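Local coordinates for protein N-terminal acetyltransferase B complex subunit MDM20 (PDB 5K04) that probably serves as the non-catalytic auxiliary subunit of the NatB N-terminal acetyltransferase, wrapping the NAT3 subunit in a helical, TPR-like scaffold, at residues E366-L377 with L401-L411. Numbering follows the deposited sequence.
Sequences EYDSNPVNELTL and LLEQDKYNYKL. With COA (coenzyme A), chain D.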
loop_
_atom_site.group_PDB
_atom_site.type_symbol
_atom_site.label_atom_id
_atom_site.label_comp_id
_atom_site.label_asym_id
_atom_site.label_seq_id
_atom_site.Cartn_x
_atom_site.Cartn_y
_atom_site.Cartn_z
ATOM N N GLU A 366 24.533 -5.215 -15.006
ATOM C CA GLU A 366 24.899 -5.315 -13.590
ATOM C C GLU A 366 23.687 -5.285 -12.676
ATOM O O GLU A 366 23.707 -5.902 -11.608
ATOM C CB GLU A 366 25.872 -4.200 -13.193
ATOM C CG GLU A 366 25.506 -2.816 -13.688
ATOM C CD GLU A 366 26.433 -1.741 -13.141
ATOM O OE1 GLU A 366 26.934 -1.918 -12.009
ATOM O OE2 GLU A 366 26.658 -0.726 -13.841
ATOM N N TYR A 367 22.625 -4.591 -13.075
ATOM C CA TYR A 367 21.435 -4.445 -12.246
ATOM C C TYR A 367 20.339 -5.452 -12.595
ATOM O O TYR A 367 19.216 -5.337 -12.089
ATOM C CB TYR A 367 20.918 -3.007 -12.346
ATOM C CG TYR A 367 21.842 -2.000 -11.690
ATOM C CD1 TYR A 367 21.834 -1.814 -10.308
ATOM C CD2 TYR A 367 22.730 -1.237 -12.449
ATOM C CE1 TYR A 367 22.693 -0.891 -9.698
ATOM C CE2 TYR A 367 23.589 -0.317 -11.849
ATOM C CZ TYR A 367 23.567 -0.149 -10.472
ATOM O OH TYR A 367 24.409 0.761 -9.879
ATOM N N ASP A 368 20.640 -6.428 -13.446
ATOM C CA ASP A 368 19.728 -7.525 -13.725
ATOM C C ASP A 368 19.916 -8.644 -12.709
ATOM O O ASP A 368 21.018 -8.885 -12.215
ATOM C CB ASP A 368 19.956 -8.073 -15.136
ATOM C CG ASP A 368 19.199 -7.288 -16.201
ATOM O OD1 ASP A 368 18.049 -6.835 -15.955
ATOM O OD2 ASP A 368 19.758 -7.151 -17.296
ATOM N N SER A 369 18.821 -9.322 -12.388
ATOM C CA SER A 369 18.934 -10.530 -11.589
ATOM C C SER A 369 19.380 -11.698 -12.472
ATOM O O SER A 369 19.229 -11.683 -13.698
ATOM C CB SER A 369 17.614 -10.847 -10.894
ATOM O OG SER A 369 17.330 -9.923 -9.853
ATOM N N ASN A 370 19.979 -12.697 -11.835
ATOM C CA ASN A 370 20.405 -13.893 -12.542
ATOM C C ASN A 370 19.239 -14.868 -12.630
ATOM O O ASN A 370 18.765 -15.345 -11.590
ATOM C CB ASN A 370 21.561 -14.549 -11.831
ATOM C CG ASN A 370 22.097 -15.750 -12.583
ATOM O OD1 ASN A 370 21.459 -16.262 -13.497
ATOM N ND2 ASN A 370 23.293 -16.197 -12.203
ATOM N N PRO A 371 18.775 -15.212 -13.829
ATOM C CA PRO A 371 17.598 -16.087 -13.931
ATOM C C PRO A 371 17.763 -17.439 -13.240
ATOM O O PRO A 371 16.749 -18.077 -12.937
ATOM C CB PRO A 371 17.410 -16.247 -15.447
ATOM C CG PRO A 371 18.127 -15.078 -16.050
ATOM C CD PRO A 371 19.294 -14.813 -15.150
ATOM N N VAL A 372 18.997 -17.896 -12.972
ATOM C CA VAL A 372 19.185 -19.162 -12.252
ATOM C C VAL A 372 18.518 -19.126 -10.890
ATOM O O VAL A 372 18.124 -20.169 -10.349
ATOM C CB VAL A 372 20.675 -19.487 -12.073
ATOM C CG1 VAL A 372 20.829 -20.929 -11.693
ATOM C CG2 VAL A 372 21.405 -19.228 -13.316
ATOM N N ASN A 373 18.412 -17.940 -10.298
ATOM C CA ASN A 373 17.894 -17.844 -8.950
ATOM C C ASN A 373 16.379 -17.868 -8.908
ATOM O O ASN A 373 15.797 -17.785 -7.817
ATOM C CB ASN A 373 18.492 -16.610 -8.296
ATOM C CG ASN A 373 19.962 -16.813 -7.997
ATOM O OD1 ASN A 373 20.363 -17.925 -7.619
ATOM N ND2 ASN A 373 20.779 -15.770 -8.193
ATOM N N GLU A 374 15.740 -17.968 -10.080
ATOM C CA GLU A 374 14.352 -18.396 -10.131
ATOM C C GLU A 374 14.251 -19.863 -9.747
ATOM O O GLU A 374 13.320 -20.269 -9.042
ATOM C CB GLU A 374 13.788 -18.166 -11.534
ATOM C CG GLU A 374 13.655 -16.692 -11.957
ATOM C CD GLU A 374 12.646 -15.890 -11.119
ATOM O OE1 GLU A 374 12.944 -14.729 -10.754
ATOM O OE2 GLU A 374 11.555 -16.434 -10.820
ATOM N N LEU A 375 15.227 -20.667 -10.194
ATOM C CA LEU A 375 15.276 -22.089 -9.869
ATOM C C LEU A 375 15.761 -22.322 -8.441
ATOM O O LEU A 375 15.169 -23.123 -7.703
ATOM C CB LEU A 375 16.179 -22.815 -10.869
ATOM C CG LEU A 375 15.613 -22.747 -12.287
ATOM C CD1 LEU A 375 16.238 -23.779 -13.232
ATOM C CD2 LEU A 375 14.106 -22.940 -12.217
ATOM N N THR A 376 16.821 -21.614 -8.031
ATOM C CA THR A 376 17.384 -21.831 -6.700
ATOM C C THR A 376 16.400 -21.420 -5.606
ATOM O O THR A 376 16.287 -22.105 -4.578
ATOM C CB THR A 376 18.721 -21.087 -6.554
ATOM O OG1 THR A 376 18.541 -19.668 -6.674
ATOM C CG2 THR A 376 19.682 -21.546 -7.618
ATOM N N LEU A 377 15.662 -20.320 -5.815
ATOM C CA LEU A 377 14.674 -19.910 -4.819
ATOM C C LEU A 377 13.582 -20.968 -4.666
ATOM O O LEU A 377 13.230 -21.358 -3.547
ATOM C CB LEU A 377 14.080 -18.550 -5.188
ATOM C CG LEU A 377 13.036 -17.975 -4.217
ATOM C CD1 LEU A 377 13.629 -17.747 -2.829
ATOM C CD2 LEU A 377 12.451 -16.697 -4.763
ATOM N N LEU A 401 24.003 -16.636 -2.589
ATOM C CA LEU A 401 23.435 -16.208 -3.864
ATOM C C LEU A 401 23.459 -14.687 -4.019
ATOM O O LEU A 401 23.724 -14.172 -5.113
ATOM C CB LEU A 401 22.006 -16.743 -3.983
ATOM C CG LEU A 401 21.868 -18.260 -3.824
ATOM C CD1 LEU A 401 20.419 -18.696 -3.879
ATOM C CD2 LEU A 401 22.704 -19.009 -4.857
ATOM N N LEU A 402 23.187 -13.951 -2.936
ATOM C CA LEU A 402 23.118 -12.492 -3.008
ATOM C C LEU A 402 24.487 -11.843 -3.184
ATOM O O LEU A 402 24.542 -10.672 -3.568
ATOM C CB LEU A 402 22.417 -11.921 -1.762
ATOM C CG LEU A 402 20.881 -12.037 -1.749
ATOM C CD1 LEU A 402 20.244 -11.826 -0.377
ATOM C CD2 LEU A 402 20.293 -11.043 -2.753
ATOM N N GLU A 403 25.584 -12.566 -2.892
ATOM C CA GLU A 403 26.932 -12.044 -3.144
ATOM C C GLU A 403 27.143 -11.751 -4.624
ATOM O O GLU A 403 27.751 -10.742 -4.997
ATOM C CB GLU A 403 28.008 -13.047 -2.679
ATOM C CG GLU A 403 28.129 -13.293 -1.179
ATOM C CD GLU A 403 29.032 -14.482 -0.863
ATOM O OE1 GLU A 403 29.734 -14.945 -1.785
ATOM O OE2 GLU A 403 29.034 -14.956 0.299
ATOM N N GLN A 404 26.672 -12.648 -5.477
ATOM C CA GLN A 404 26.810 -12.524 -6.917
ATOM C C GLN A 404 25.568 -11.928 -7.572
ATOM O O GLN A 404 25.685 -11.278 -8.613
ATOM C CB GLN A 404 27.107 -13.909 -7.502
ATOM C CG GLN A 404 27.611 -13.912 -8.905
ATOM C CD GLN A 404 29.069 -13.555 -8.987
ATOM O OE1 GLN A 404 29.804 -13.648 -7.999
ATOM N NE2 GLN A 404 29.501 -13.139 -10.171
ATOM N N ASP A 405 24.392 -12.106 -6.968
ATOM C CA ASP A 405 23.128 -11.574 -7.484
ATOM C C ASP A 405 22.598 -10.527 -6.501
ATOM O O ASP A 405 21.594 -10.729 -5.812
ATOM C CB ASP A 405 22.124 -12.742 -7.713
ATOM C CG ASP A 405 21.005 -12.383 -8.688
ATOM O OD1 ASP A 405 21.012 -11.249 -9.219
ATOM O OD2 ASP A 405 20.118 -13.237 -8.914
ATOM N N LYS A 406 23.266 -9.361 -6.489
ATOM C CA LYS A 406 23.250 -8.438 -5.350
ATOM C C LYS A 406 21.960 -7.644 -5.207
ATOM O O LYS A 406 21.709 -7.101 -4.125
ATOM C CB LYS A 406 24.402 -7.438 -5.456
ATOM C CG LYS A 406 25.800 -8.029 -5.432
ATOM C CD LYS A 406 26.663 -7.491 -6.573
ATOM C CE LYS A 406 26.518 -5.984 -6.738
ATOM N NZ LYS A 406 26.927 -5.223 -5.524
ATOM N N TYR A 407 21.166 -7.501 -6.272
ATOM C CA TYR A 407 19.934 -6.715 -6.207
ATOM C C TYR A 407 18.689 -7.579 -6.390
ATOM O O TYR A 407 17.605 -7.048 -6.660
ATOM C CB TYR A 407 19.959 -5.589 -7.246
ATOM C CG TYR A 407 21.262 -4.796 -7.271
ATOM C CD1 TYR A 407 21.555 -3.873 -6.278
ATOM C CD2 TYR A 407 22.208 -4.998 -8.273
ATOM C CE1 TYR A 407 22.754 -3.158 -6.280
ATOM C CE2 TYR A 407 23.408 -4.289 -8.291
ATOM C CZ TYR A 407 23.673 -3.366 -7.286
ATOM O OH TYR A 407 24.847 -2.660 -7.286
ATOM N N ASN A 408 18.820 -8.901 -6.257
ATOM C CA ASN A 408 17.662 -9.773 -6.387
ATOM C C ASN A 408 16.778 -9.578 -5.171
ATOM O O ASN A 408 17.109 -10.024 -4.071
ATOM C CB ASN A 408 18.086 -11.226 -6.530
ATOM C CG ASN A 408 16.908 -12.143 -6.849
ATOM O OD1 ASN A 408 15.809 -11.993 -6.304
ATOM N ND2 ASN A 408 17.133 -13.086 -7.753
ATOM N N TYR A 409 15.647 -8.901 -5.374
ATOM C CA TYR A 409 14.809 -8.518 -4.249
ATOM C C TYR A 409 14.083 -9.720 -3.653
ATOM O O TYR A 409 13.876 -9.770 -2.435
ATOM C CB TYR A 409 13.828 -7.420 -4.678
ATOM C CG TYR A 409 12.699 -7.856 -5.588
ATOM C CD1 TYR A 409 11.581 -8.512 -5.085
ATOM C CD2 TYR A 409 12.730 -7.590 -6.949
ATOM C CE1 TYR A 409 10.534 -8.906 -5.913
ATOM C CE2 TYR A 409 11.678 -8.000 -7.796
ATOM C CZ TYR A 409 10.592 -8.656 -7.274
ATOM O OH TYR A 409 9.542 -9.039 -8.091
ATOM N N LYS A 410 13.694 -10.698 -4.478
ATOM C CA LYS A 410 12.986 -11.847 -3.924
ATOM C C LYS A 410 13.865 -12.588 -2.929
ATOM O O LYS A 410 13.396 -12.995 -1.861
ATOM C CB LYS A 410 12.507 -12.787 -5.035
ATOM C CG LYS A 410 11.351 -12.208 -5.851
ATOM C CD LYS A 410 10.536 -13.289 -6.538
ATOM C CE LYS A 410 11.314 -14.031 -7.583
ATOM N NZ LYS A 410 11.723 -13.161 -8.692
ATOM N N LEU A 411 15.146 -12.754 -3.253
ATOM C CA LEU A 411 16.056 -13.398 -2.313
ATOM C C LEU A 411 16.180 -12.575 -1.044
ATOM O O LEU A 411 16.270 -13.132 0.058
ATOM C CB LEU A 411 17.438 -13.613 -2.946
ATOM C CG LEU A 411 17.578 -14.429 -4.240
ATOM C CD1 LEU A 411 19.055 -14.454 -4.732
ATOM C CD2 LEU A 411 17.050 -15.845 -4.072
HETATM N N1A COA D . 21.030 -6.145 -21.423
HETATM C C2A COA D . 21.651 -5.880 -22.759
HETATM N N3A COA D . 20.662 -5.123 -23.632
HETATM C C4A COA D . 19.264 -4.769 -23.303
HETATM C C5A COA D . 18.618 -5.182 -21.885
HETATM C C6A COA D . 19.634 -5.870 -20.890
HETATM N N6A COA D . 19.318 -6.205 -19.541
HETATM N N7A COA D . 17.205 -4.563 -21.704
HETATM C C8A COA D . 16.792 -3.667 -22.927
HETATM N N9A COA D . 18.171 -3.854 -23.791
HETATM C C1B COA D . 18.318 -2.910 -25.106
HETATM C C2B COA D . 18.844 -3.613 -26.397
HETATM O O2B COA D . 20.092 -3.386 -27.056
HETATM C C3B COA D . 17.450 -3.830 -26.941
HETATM O O3B COA D . 16.958 -4.522 -28.093
HETATM P P3B COA D . 16.758 -6.022 -28.709
HETATM O O7A COA D . 15.259 -6.225 -28.840
HETATM O O8A COA D . 17.398 -5.936 -30.101
HETATM O O9A COA D . 17.418 -6.973 -27.739
HETATM C C4B COA D . 16.514 -2.730 -26.201
HETATM O O4B COA D . 17.194 -1.959 -25.128
HETATM C C5B COA D . 14.950 -2.925 -26.188
HETATM O O5B COA D . 14.288 -3.905 -25.383
HETATM P P1A COA D . 12.873 -4.257 -24.687
HETATM O O1A COA D . 11.877 -3.288 -25.206
HETATM O O2A COA D . 12.565 -5.701 -24.944
HETATM O O3A COA D . 13.150 -4.037 -23.162
HETATM P P2A COA D . 12.580 -4.440 -21.708
HETATM O O4A COA D . 13.348 -5.647 -21.254
HETATM O O5A COA D . 11.135 -4.527 -21.762
HETATM O O6A COA D . 13.095 -3.186 -20.845
HETATM C CBP COA D . 14.464 -1.535 -19.271
HETATM C CCP COA D . 14.224 -2.307 -20.741
HETATM C CDP COA D . 15.889 -0.641 -19.300
HETATM C CEP COA D . 13.129 -0.555 -18.915
HETATM C CAP COA D . 14.586 -2.760 -18.045
HETATM O OAP COA D . 15.305 -3.926 -18.373
HETATM C C9P COA D . 14.348 -2.207 -16.549
HETATM O O9P COA D . 15.355 -1.836 -15.716
HETATM N N8P COA D . 13.000 -1.545 -16.304
HETATM C C7P COA D . 12.846 -0.229 -15.452
HETATM C C6P COA D . 14.161 0.440 -14.906
HETATM C C5P COA D . 15.260 1.233 -15.832
HETATM O O5P COA D . 16.556 0.902 -15.886
HETATM N N4P COA D . 14.713 2.287 -16.711
HETATM C C3P COA D . 14.387 2.751 -18.042
HETATM C C2P COA D . 15.189 2.784 -19.332
HETATM S S1P COA D . 16.577 3.843 -19.606
HETATM O O HOH W 1 21.394 -8.648 -9.077
HETATM O O HOH W 2 23.828 -15.934 -7.462
HETATM O O HOH W 3 14.790 -15.157 -8.072
#
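The loop entering helix 372-383 runs beside the type I turn Asp405-Asn408 that links helices 388-404 and 409-419, with the CA atoms of Ser369 and Asn408 5.4 Å apart. This helical-repeat packing, in a TPR-clan region, centres on the Asp405 carboxylate. Its CG lies anti to the backbone N (chi1 -159°), which carries OD2 into a cluster of three donors. Asn373 ND2 reaches Asp405 OD2 at 2.7 Å from the anti side, with amide and carboxylate planes 26° apart; Asn370 N meets Asp405 OD2 from above the carboxylate plane at 3.0 Å, and Asn408 ND2 bonds from out of that plane. These bonds hold the buried carboxylate and probably stabilise its negative charge. The turn's last residue, Asn408, is also the N-cap of the next helix, its OD1 accepting from Leu411 N.

Thr376 OG1 donates to Asn373 OD1, so that with the ND2 bond the amide is held in one orientation; Leu401 CD1 packs against both oxygens and Leu401 CD2 against Asn373 OD1. Leu377 CD2 rests on Lys410 CB, and Lys410 NZ meets the syn lone pair of Glu374 OE1 in a 2.9 Å salt bridge.

Near coenzyme A, Asp368 pairs with Arg85 of the NAT3 chain and approaches the adenine amino group. There Tyr367 and Tyr407 form an offset stack, planes at 30°, with Tyr367 CD1 3.6 Å from Tyr407 CE2.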